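Local coordinates for protein metallo-beta-lactamase (PDB 6K4X) that hydrolyses beta-lactam antibiotics at an active site with two zinc ions, occupied here by the inhibitor 4-amino-2-sulfanylbenzoic acid, at residues Thr13-Thr18 against Lys166-Val171; Trp157-Cys162 against Val170-Ser175; Ala97-Leu102 against Ala124-Val129. One frame throughout, in Å; residues are numbered along the deposited sequence.

Interaction 1: residues Thr13-Thr18 against Lys166-Val171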
loop_
_atom_site.group_PDB
_atom_site.type_symbol
_atom_site.label_atom_id
_atom_site.label_comp_id
_atom_site.label_asym_id
_atom_site.label_seq_id
_atom_site.Cartn_x
_atom_site.Cartn_y
_atom_site.Cartn_z
ATOM N N THR A 13 -7.801 -10.151 11.567
ATOM C CA THR A 13 -7.016 -11.042 10.719
ATOM C C THR A 13 -7.765 -11.291 9.417
ATOM O O THR A 13 -8.944 -11.636 9.421
ATOM C CB THR A 13 -6.709 -12.359 11.431
ATOM O OG1 THR A 13 -5.941 -12.032 12.586
ATOM C CG2 THR A 13 -5.986 -13.352 10.546
ATOM N N ILE A 14 -7.084 -11.131 8.289
ATOM C CA ILE A 14 -7.676 -11.369 6.988
ATOM C C ILE A 14 -7.465 -12.828 6.579
ATOM O O ILE A 14 -8.397 -13.498 6.108
ATOM C CB ILE A 14 -7.104 -10.379 5.958
ATOM C CG1 ILE A 14 -7.726 -9.003 6.227
ATOM C CG2 ILE A 14 -7.350 -10.827 4.524
ATOM C CD1 ILE A 14 -7.115 -7.852 5.477
ATOM N N TYR A 15 -6.243 -13.351 6.714
ATOM C CA TYR A 15 -5.981 -14.745 6.381
ATOM C C TYR A 15 -4.644 -15.129 6.998
ATOM O O TYR A 15 -3.643 -14.426 6.797
ATOM C CB TYR A 15 -5.910 -14.953 4.865
ATOM C CG TYR A 15 -5.961 -16.410 4.477
ATOM C CD1 TYR A 15 -7.185 -17.052 4.357
ATOM C CD2 TYR A 15 -4.810 -17.148 4.265
ATOM C CE1 TYR A 15 -7.265 -18.400 4.051
ATOM C CE2 TYR A 15 -4.875 -18.500 3.957
ATOM C CZ TYR A 15 -6.103 -19.127 3.878
ATOM O OH TYR A 15 -6.198 -20.461 3.570
ATOM N N GLY A 16 -4.588 -16.232 7.731
ATOM C CA GLY A 16 -3.336 -16.710 8.265
ATOM C C GLY A 16 -2.655 -15.637 9.095
ATOM O O GLY A 16 -3.185 -15.178 10.090
ATOM N N ASN A 17 -1.426 -15.287 8.723
ATOM C CA ASN A 17 -0.620 -14.295 9.426
ATOM C C ASN A 17 -0.715 -12.890 8.807
ATOM O O ASN A 17 0.166 -12.061 9.092
ATOM C CB ASN A 17 0.839 -14.742 9.500
ATOM C CG ASN A 17 1.481 -14.920 8.139
ATOM O OD1 ASN A 17 0.822 -15.271 7.151
ATOM N ND2 ASN A 17 2.785 -14.729 8.062
ATOM N N THR A 18 -1.738 -12.636 7.981
ATOM C CA THR A 18 -1.988 -11.319 7.430
ATOM C C THR A 18 -3.084 -10.633 8.237
ATOM O O THR A 18 -4.221 -11.117 8.250
ATOM C CB THR A 18 -2.448 -11.407 5.970
ATOM O OG1 THR A 18 -1.380 -11.921 5.162
ATOM C CG2 THR A 18 -2.870 -10.073 5.411
ATOM N N LYS A 166 -3.179 -24.572 3.784
ATOM C CA LYS A 166 -4.014 -24.029 2.715
ATOM C C LYS A 166 -3.617 -22.564 2.504
ATOM O O LYS A 166 -3.786 -21.733 3.416
ATOM C CB LYS A 166 -5.494 -24.135 3.089
ATOM C CG LYS A 166 -6.466 -23.701 2.006
ATOM C CD LYS A 166 -6.371 -24.480 0.705
ATOM C CE LYS A 166 -7.544 -24.198 -0.214
ATOM N NZ LYS A 166 -8.751 -24.957 0.191
ATOM N N CYS A 167 -3.010 -22.261 1.365
ATOM C CA CYS A 167 -2.309 -21.002 1.173
ATOM C C CYS A 167 -3.036 -20.121 0.161
ATOM O O CYS A 167 -3.687 -20.623 -0.778
ATOM C CB CYS A 167 -0.900 -21.265 0.674
ATOM S SG CYS A 167 0.080 -22.223 1.850
ATOM N N LYS A 168 -2.846 -18.798 0.290
ATOM C CA LYS A 168 -3.417 -17.828 -0.599
ATOM C C LYS A 168 -2.361 -16.782 -0.927
ATOM O O LYS A 168 -1.559 -16.392 -0.083
ATOM C CB LYS A 168 -4.599 -17.108 0.051
ATOM C CG LYS A 168 -5.764 -17.978 0.458
ATOM C CD LYS A 168 -6.538 -18.504 -0.694
ATOM C CE LYS A 168 -7.705 -19.352 -0.222
ATOM N NZ LYS A 168 -8.269 -20.173 -1.310
ATOM N N ASP A 169 -2.429 -16.287 -2.158
ATOM C CA ASP A 169 -1.599 -15.198 -2.598
ATOM C C ASP A 169 -2.260 -13.878 -2.219
ATOM O O ASP A 169 -3.400 -13.600 -2.638
ATOM C CB ASP A 169 -1.393 -15.262 -4.108
ATOM C CG ASP A 169 -0.600 -16.487 -4.495
ATOM O OD1 ASP A 169 0.245 -16.949 -3.680
ATOM O OD2 ASP A 169 -0.900 -17.041 -5.562
ATOM N N VAL A 170 -1.538 -13.089 -1.436
ATOM C CA VAL A 170 -2.008 -11.805 -0.937
ATOM C C VAL A 170 -1.258 -10.690 -1.650
ATOM O O VAL A 170 -0.050 -10.768 -1.855
ATOM C CB VAL A 170 -1.788 -11.707 0.577
ATOM C CG1 VAL A 170 -2.358 -10.416 1.131
ATOM C CG2 VAL A 170 -2.362 -12.909 1.300
ATOM N N VAL A 171 -1.993 -9.657 -2.049
ATOM C CA VAL A 171 -1.455 -8.497 -2.752
ATOM C C VAL A 171 -1.857 -7.245 -1.981
ATOM O O VAL A 171 -3.050 -7.034 -1.765
ATOM C CB VAL A 171 -1.981 -8.429 -4.195
ATOM C CG1 VAL A 171 -1.458 -7.189 -4.895
ATOM C CG2 VAL A 171 -1.666 -9.697 -4.979
#
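Tyr15 meets strand 166-173 through its hydroxyl and one ring face. Its OH gives a hydrogen bond of 2.7 Å to Lys166 O, which lies at the ring edge, near the ring plane, while the hydroxyl sits above the carbonyl plane of Lys166, 62° out of it. Lys168 covers one face: its CG stands 3.7 Å from the ring centroid as a CH-pi contact, slightly toward the CZ and CE2 side, and its chain crosses the tyrosine at about a right angle. A lighter contact follows where Thr18 OG1 lies 4.1 Å from Val170 CG2. Tyr15 is aimed by a first torsion that leaves CG anti to its backbone N (chi1 -167°). Behind it, a type II' turn runs from Tyr15 to Thr18 with Gly16 at positive phi, and a classic beta bulge sets Ile14 and Tyr15 both opposite Thr18. Further out, Thr18 OG1 is hydrogen-bonded to Ser161 OG and Trp159 NE1. The turn links strands 12-15 and 18-20 of the seven-stranded sheet, and the contact ties that sheet to the five-stranded one in the alpha-beta-beta-alpha sandwich. Lys168 therefore packs through its CG methylene, not its charge, and the phenol OH is satisfied by a main-chain carbonyl.

Interaction 2: residues Trp157-Cys162 against Val170-Ser175; sequences WTWQSC and VVFADS. With D0U (4-azanyl-2-sulfanyl-benzoic acid), chain E.
Val170 lies against one face of the Trp159 indole. Its CB stands 3.8 Å from the centroid of the five-membered ring as a CH-pi contact, and its CG1 reaches out over the six-membered part, 3.5 Å from CZ2. Trp159 chi1 (62°) sets CG between backbone N and carbonyl carbon, turned toward the valine's strand. The far end of the indole meets the next residue on this face, with CH2 3.9 Å from Phe172 CB. Trp157 shares the face, which packs on Val29, Leu31 and Val40 of the other sheet. Strands 155-163 and 166-173 form an antiparallel beta hairpin within the five-stranded sheet of the sandwich. Trp157 with Phe172 and Trp159 with Val170 are hydrogen-bonded pairs; Phe172 N reaches Trp157 O at 2.8 Å. Between them lies the non-hydrogen-bonded pair Thr158 and Val171, on the reverse face, whose side chains lie side by side with Thr158 CG2 3.8 Å from Val171 CG2. Thr158 OG1 is hydrogen-bonded to His145 NE2. Past the strand end, Asp174 OD1 is hydrogen-bonded to ND1 of the zinc ligand His72, a second-shell contact that would orient the imidazole, and Ser175 OG donates to the inhibitor carboxylate O2 at 2.7 Å.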
loop_
_atom_site.group_PDB
_atom_site.type_symbol
_atom_site.label_atom_id
_atom_site.label_comp_id
_atom_site.label_asym_id
_atom_site.label_seq_id
_atom_site.Cartn_x
_atom_site.Cartn_y
_atom_site.Cartn_z
ATOM N N TRP A 157 3.067 -4.914 -3.213
ATOM C CA TRP A 157 3.799 -5.914 -2.444
ATOM C C TRP A 157 2.995 -7.207 -2.413
ATOM O O TRP A 157 1.765 -7.152 -2.208
ATOM C CB TRP A 157 4.036 -5.403 -1.024
ATOM C CG TRP A 157 4.794 -4.119 -0.933
ATOM C CD1 TRP A 157 4.238 -2.879 -0.875
ATOM C CD2 TRP A 157 6.219 -3.912 -0.922
ATOM N NE1 TRP A 157 5.192 -1.915 -0.753
ATOM C CE2 TRP A 157 6.415 -2.517 -0.788
ATOM C CE3 TRP A 157 7.341 -4.745 -0.967
ATOM C CZ2 TRP A 157 7.668 -1.939 -0.688
ATOM C CZ3 TRP A 157 8.584 -4.167 -0.848
ATOM C CH2 TRP A 157 8.730 -2.790 -0.723
ATOM N N THR A 158 3.649 -8.365 -2.560
ATOM C CA THR A 158 2.921 -9.633 -2.587
ATOM C C THR A 158 3.598 -10.683 -1.704
ATOM O O THR A 158 4.801 -10.676 -1.477
ATOM C CB THR A 158 2.781 -10.179 -4.011
ATOM O OG1 THR A 158 4.070 -10.470 -4.557
ATOM C CG2 THR A 158 2.079 -9.191 -4.915
ATOM N N TRP A 159 2.775 -11.585 -1.177
ATOM C CA TRP A 159 3.259 -12.657 -0.347
ATOM C C TRP A 159 2.230 -13.774 -0.310
ATOM O O TRP A 159 1.163 -13.671 -0.913
ATOM C CB TRP A 159 3.583 -12.150 1.053
ATOM C CG TRP A 159 2.404 -11.595 1.795
ATOM C CD1 TRP A 159 1.524 -12.274 2.582
ATOM C CD2 TRP A 159 1.999 -10.218 1.842
ATOM N NE1 TRP A 159 0.593 -11.417 3.105
ATOM C CE2 TRP A 159 0.867 -10.142 2.676
ATOM C CE3 TRP A 159 2.509 -9.043 1.289
ATOM C CZ2 TRP A 159 0.239 -8.931 2.942
ATOM C CZ3 TRP A 159 1.889 -7.847 1.546
ATOM C CH2 TRP A 159 0.776 -7.796 2.376
ATOM N N GLN A 160 2.565 -14.849 0.399
ATOM C CA GLN A 160 1.649 -15.942 0.606
ATOM C C GLN A 160 1.393 -16.105 2.090
ATOM O O GLN A 160 2.342 -16.076 2.865
ATOM C CB GLN A 160 2.214 -17.240 0.043
ATOM C CG GLN A 160 2.442 -17.157 -1.456
ATOM C CD GLN A 160 2.457 -18.500 -2.137
ATOM O OE1 GLN A 160 2.303 -19.551 -1.509
ATOM N NE2 GLN A 160 2.622 -18.462 -3.449
ATOM N N SER A 161 0.127 -16.290 2.468
ATOM C CA SER A 161 -0.225 -16.621 3.827
ATOM C C SER A 161 -1.001 -17.931 3.826
ATOM O O SER A 161 -1.763 -18.209 2.891
ATOM C CB SER A 161 -1.062 -15.533 4.475
ATOM O OG SER A 161 -0.273 -14.383 4.792
ATOM N N CYS A 162 -0.840 -18.716 4.896
ATOM C CA CYS A 162 -1.362 -20.058 4.916
ATOM C C CYS A 162 -2.040 -20.336 6.256
ATOM O O CYS A 162 -1.658 -19.803 7.291
ATOM C CB CYS A 162 -0.256 -21.084 4.680
ATOM S SG CYS A 162 0.773 -20.817 3.210
ATOM N N VAL A 170 -1.538 -13.089 -1.436
ATOM C CA VAL A 170 -2.008 -11.805 -0.937
ATOM C C VAL A 170 -1.258 -10.690 -1.650
ATOM O O VAL A 170 -0.050 -10.768 -1.855
ATOM C CB VAL A 170 -1.788 -11.707 0.577
ATOM C CG1 VAL A 170 -2.358 -10.416 1.131
ATOM C CG2 VAL A 170 -2.362 -12.909 1.300
ATOM N N VAL A 171 -1.993 -9.657 -2.049
ATOM C CA VAL A 171 -1.455 -8.497 -2.752
ATOM C C VAL A 171 -1.857 -7.245 -1.981
ATOM O O VAL A 171 -3.050 -7.034 -1.765
ATOM C CB VAL A 171 -1.981 -8.429 -4.195
ATOM C CG1 VAL A 171 -1.458 -7.189 -4.895
ATOM C CG2 VAL A 171 -1.666 -9.697 -4.979
ATOM N N PHE A 172 -0.883 -6.429 -1.583
ATOM C CA PHE A 172 -1.141 -5.093 -1.059
ATOM C C PHE A 172 -0.949 -4.140 -2.220
ATOM O O PHE A 172 0.169 -3.882 -2.662
ATOM C CB PHE A 172 -0.244 -4.791 0.140
ATOM C CG PHE A 172 -0.687 -3.610 0.963
ATOM C CD1 PHE A 172 -0.693 -2.334 0.440
ATOM C CD2 PHE A 172 -1.122 -3.781 2.255
ATOM C CE1 PHE A 172 -1.094 -1.247 1.202
ATOM C CE2 PHE A 172 -1.501 -2.697 3.016
ATOM C CZ PHE A 172 -1.487 -1.430 2.497
ATOM N N ALA A 173 -2.070 -3.711 -2.791
ATOM C CA ALA A 173 -2.075 -3.022 -4.082
ATOM C C ALA A 173 -1.859 -1.519 -3.887
ATOM O O ALA A 173 -2.657 -0.849 -3.228
ATOM C CB ALA A 173 -3.366 -3.318 -4.794
ATOM N N ASP A 174 -0.783 -1.010 -4.478
ATOM C CA ASP A 174 -0.579 0.420 -4.526
ATOM C C ASP A 174 -1.685 1.070 -5.357
ATOM O O ASP A 174 -2.373 0.421 -6.165
ATOM C CB ASP A 174 0.775 0.751 -5.130
ATOM C CG ASP A 174 1.192 2.197 -4.939
ATOM O OD1 ASP A 174 0.642 2.841 -4.049
ATOM O OD2 ASP A 174 2.135 2.610 -5.659
ATOM N N SER A 175 -1.875 2.371 -5.134
ATOM C CA SER A 175 -2.770 3.209 -5.940
ATOM C C SER A 175 -2.283 3.299 -7.380
ATOM O O SER A 175 -1.118 3.550 -7.646
ATOM C CB SER A 175 -2.890 4.566 -5.331
ATOM O OG SER A 175 -3.333 4.444 -3.996
HETATM O O2 D0U E . -3.945 6.968 -3.321
HETATM C C7 D0U E . -4.723 7.450 -4.173
HETATM O O1 D0U E . -5.255 6.738 -5.073
HETATM C C3 D0U E . -5.051 8.901 -4.184
HETATM C C2 D0U E . -6.132 9.286 -5.023
HETATM C C4 D0U E . -4.373 9.866 -3.418
HETATM S S1 D0U E . -3.136 9.644 -2.264
HETATM C C5 D0U E . -4.793 11.207 -3.564
HETATM C C6 D0U E . -5.843 11.591 -4.401
HETATM N N1 D0U E . -6.248 12.917 -4.486
HETATM C C1 D0U E . -6.511 10.626 -5.099
#

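Interaction 3: residues Ala97-Leu102 against Ala124-Val129. With SO4 (sulfate ion), chain F.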
loop_
_atom_site.group_PDB
_atom_site.type_symbol
_atom_site.label_atom_id
_atom_site.label_comp_id
_atom_site.label_asym_id
_atom_site.label_seq_id
_atom_site.Cartn_x
_atom_site.Cartn_y
_atom_site.Cartn_z
ATOM N N ALA A 97 12.666 5.646 -6.637
ATOM C CA ALA A 97 12.356 7.040 -6.925
ATOM C C ALA A 97 11.540 7.696 -5.810
ATOM O O ALA A 97 11.355 8.892 -5.856
ATOM C CB ALA A 97 11.623 7.132 -8.248
ATOM N N ASN A 98 11.032 6.935 -4.846
ATOM C CA ASN A 98 10.290 7.520 -3.715
ATOM C C ASN A 98 11.136 7.610 -2.439
ATOM O O ASN A 98 10.670 8.150 -1.431
ATOM C CB ASN A 98 9.021 6.723 -3.406
ATOM C CG ASN A 98 7.896 6.935 -4.406
ATOM O OD1 ASN A 98 8.018 7.714 -5.357
ATOM N ND2 ASN A 98 6.774 6.272 -4.191
ATOM N N VAL A 99 12.368 7.092 -2.456
ATOM C CA VAL A 99 13.209 7.127 -1.253
ATOM C C VAL A 99 13.375 8.564 -0.743
ATOM O O VAL A 99 13.214 8.829 0.456
ATOM C CB VAL A 99 14.560 6.429 -1.518
ATOM C CG1 VAL A 99 15.582 6.741 -0.425
ATOM C CG2 VAL A 99 14.385 4.926 -1.674
ATOM N N ASP A 100 13.728 9.491 -1.636
ATOM C CA ASP A 100 14.010 10.831 -1.198
ATOM C C ASP A 100 12.748 11.491 -0.615
ATOM O O ASP A 100 12.817 12.238 0.355
ATOM C CB ASP A 100 14.599 11.630 -2.353
ATOM C CG ASP A 100 15.240 12.907 -1.873
ATOM O OD1 ASP A 100 16.151 12.811 -1.042
ATOM O OD2 ASP A 100 14.798 13.965 -2.322
ATOM N N THR A 101 11.592 11.184 -1.204
ATOM C CA THR A 101 10.354 11.727 -0.725
ATOM C C THR A 101 10.071 11.218 0.689
ATOM O O THR A 101 9.635 11.970 1.572
ATOM C CB THR A 101 9.173 11.357 -1.612
ATOM O OG1 THR A 101 9.458 11.767 -2.950
ATOM C CG2 THR A 101 7.905 12.008 -1.121
ATOM N N LEU A 102 10.301 9.930 0.938
ATOM C CA LEU A 102 10.055 9.406 2.280
ATOM C C LEU A 102 11.034 10.004 3.296
ATOM O O LEU A 102 10.685 10.182 4.467
ATOM C CB LEU A 102 10.169 7.883 2.292
ATOM C CG LEU A 102 9.060 7.145 1.540
ATOM C CD1 LEU A 102 9.341 5.659 1.523
ATOM C CD2 LEU A 102 7.679 7.417 2.124
ATOM N N ALA A 124 13.666 8.245 8.974
ATOM C CA ALA A 124 14.983 7.644 8.990
ATOM C C ALA A 124 14.963 6.245 8.360
ATOM O O ALA A 124 13.909 5.621 8.213
ATOM C CB ALA A 124 15.497 7.575 10.411
ATOM N N LYS A 125 16.154 5.753 7.999
ATOM C CA LYS A 125 16.398 4.360 7.655
ATOM C C LYS A 125 15.608 3.927 6.412
ATOM O O LYS A 125 15.122 2.783 6.328
ATOM C CB LYS A 125 16.064 3.421 8.820
ATOM C CG LYS A 125 16.896 3.603 10.079
ATOM C CD LYS A 125 17.178 2.278 10.763
ATOM C CE LYS A 125 18.342 1.577 10.099
ATOM N NZ LYS A 125 18.748 0.363 10.835
ATOM N N VAL A 126 15.554 4.780 5.402
ATOM C CA VAL A 126 14.868 4.443 4.178
ATOM C C VAL A 126 15.875 3.855 3.186
ATOM O O VAL A 126 16.966 4.396 2.977
ATOM C CB VAL A 126 14.162 5.658 3.566
ATOM C CG1 VAL A 126 13.333 5.253 2.373
ATOM C CG2 VAL A 126 13.313 6.374 4.604
ATOM N N ARG A 127 15.513 2.734 2.583
ATOM C CA ARG A 127 16.342 2.047 1.602
ATOM C C ARG A 127 15.506 1.671 0.383
ATOM O O ARG A 127 14.317 1.424 0.504
ATOM C CB ARG A 127 16.916 0.767 2.212
ATOM C CG ARG A 127 17.557 0.931 3.581
ATOM C CD ARG A 127 18.906 1.606 3.493
ATOM N NE ARG A 127 19.531 1.788 4.816
ATOM C CZ ARG A 127 19.533 2.918 5.524
ATOM N NH1 ARG A 127 20.117 2.964 6.718
ATOM N NH2 ARG A 127 19.005 4.003 5.007
ATOM N N ALA A 128 16.142 1.583 -0.781
ATOM C CA ALA A 128 15.472 1.229 -2.020
ATOM C C ALA A 128 15.415 -0.286 -2.212
ATOM O O ALA A 128 16.350 -1.016 -1.888
ATOM C CB ALA A 128 16.194 1.846 -3.199
ATOM N N VAL A 129 14.338 -0.732 -2.857
ATOM C CA VAL A 129 14.211 -2.065 -3.419
ATOM C C VAL A 129 13.889 -1.951 -4.910
ATOM O O VAL A 129 13.276 -0.974 -5.347
ATOM C CB VAL A 129 13.115 -2.881 -2.723
ATOM C CG1 VAL A 129 13.461 -3.114 -1.273
ATOM C CG2 VAL A 129 11.741 -2.262 -2.862
HETATM S S SO4 F . 19.776 6.596 7.767
HETATM O O1 SO4 F . 19.462 6.578 6.352
HETATM O O2 SO4 F . 20.928 7.559 7.833
HETATM O O3 SO4 F . 18.697 7.062 8.693
HETATM O O4 SO4 F . 20.160 5.283 8.280
#
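Val99 and Val126 both turn CG1 anti to their backbone N (chi1 166° and -174°), and the two methyls meet across the contact at 3.9 Å, the side chains sliding past each other in opposite directions. This is helix against strand inside a beta-alpha-beta unit: strand 91-95, helix 99-104 and then strand 126-129, which lies parallel to 91-95 at the edge of the seven-stranded sheet. The second methyl of Val99, CG2, sits beside the backbone N of its own residue and reaches Ala128, 3.9 Å from CB and equally close to CA. One helical turn on, Leu102 crosses Val126 at about a right angle; its CD1 lies 4.1 Å from Val126 CG1, and its CB touches both valine methyls. Leu102 also packs on Ala94 of the neighbouring strand. The contact across the two segments is wholly apolar, with no hydrogen bond between them. Polar groups gather round Val126 O instead, which accepts from Arg127 NH2 at 2.9 Å and from Arg103 NH2 of the helix. Arg127 points its CB away from the helix, and a sulfate, probably from the crystallisation liquor, lies at the edge of its guanidinium, with S in plane. Lys125 N donates a hydrogen bond to O3 of the ion at 2.9 Å, Arg127 NH2 donates one to O1, and Arg127 NH1 reaches O4 at 2.8 Å, nearly straight at 176°.

Overall arrangement
From the N terminus, residues 13-18 open a loop that does not close until 166-171; interaction 1 thereby ties the N-terminal edge of the seven-stranded sheet to the five-stranded one. Nested within that loop, interaction 3 closes a shorter one of 21 intervening residues and seats a helix on the opposite edge strand of the seven-stranded sheet. Interaction 2 follows in series, joining neighbouring strands of the five-stranded sheet: it opens inside the long loop at 157-162 and closes just beyond its end at 170-175, overlapping interaction 1 at Val170 and Val171. The Cys162-Cys167 disulfide also joins these two. Trp157 CH2 touches Val129 CG2, linking interactions 2 and 3, whereas interactions 1 and 3 stay about 14 Å apart at their nearest atoms.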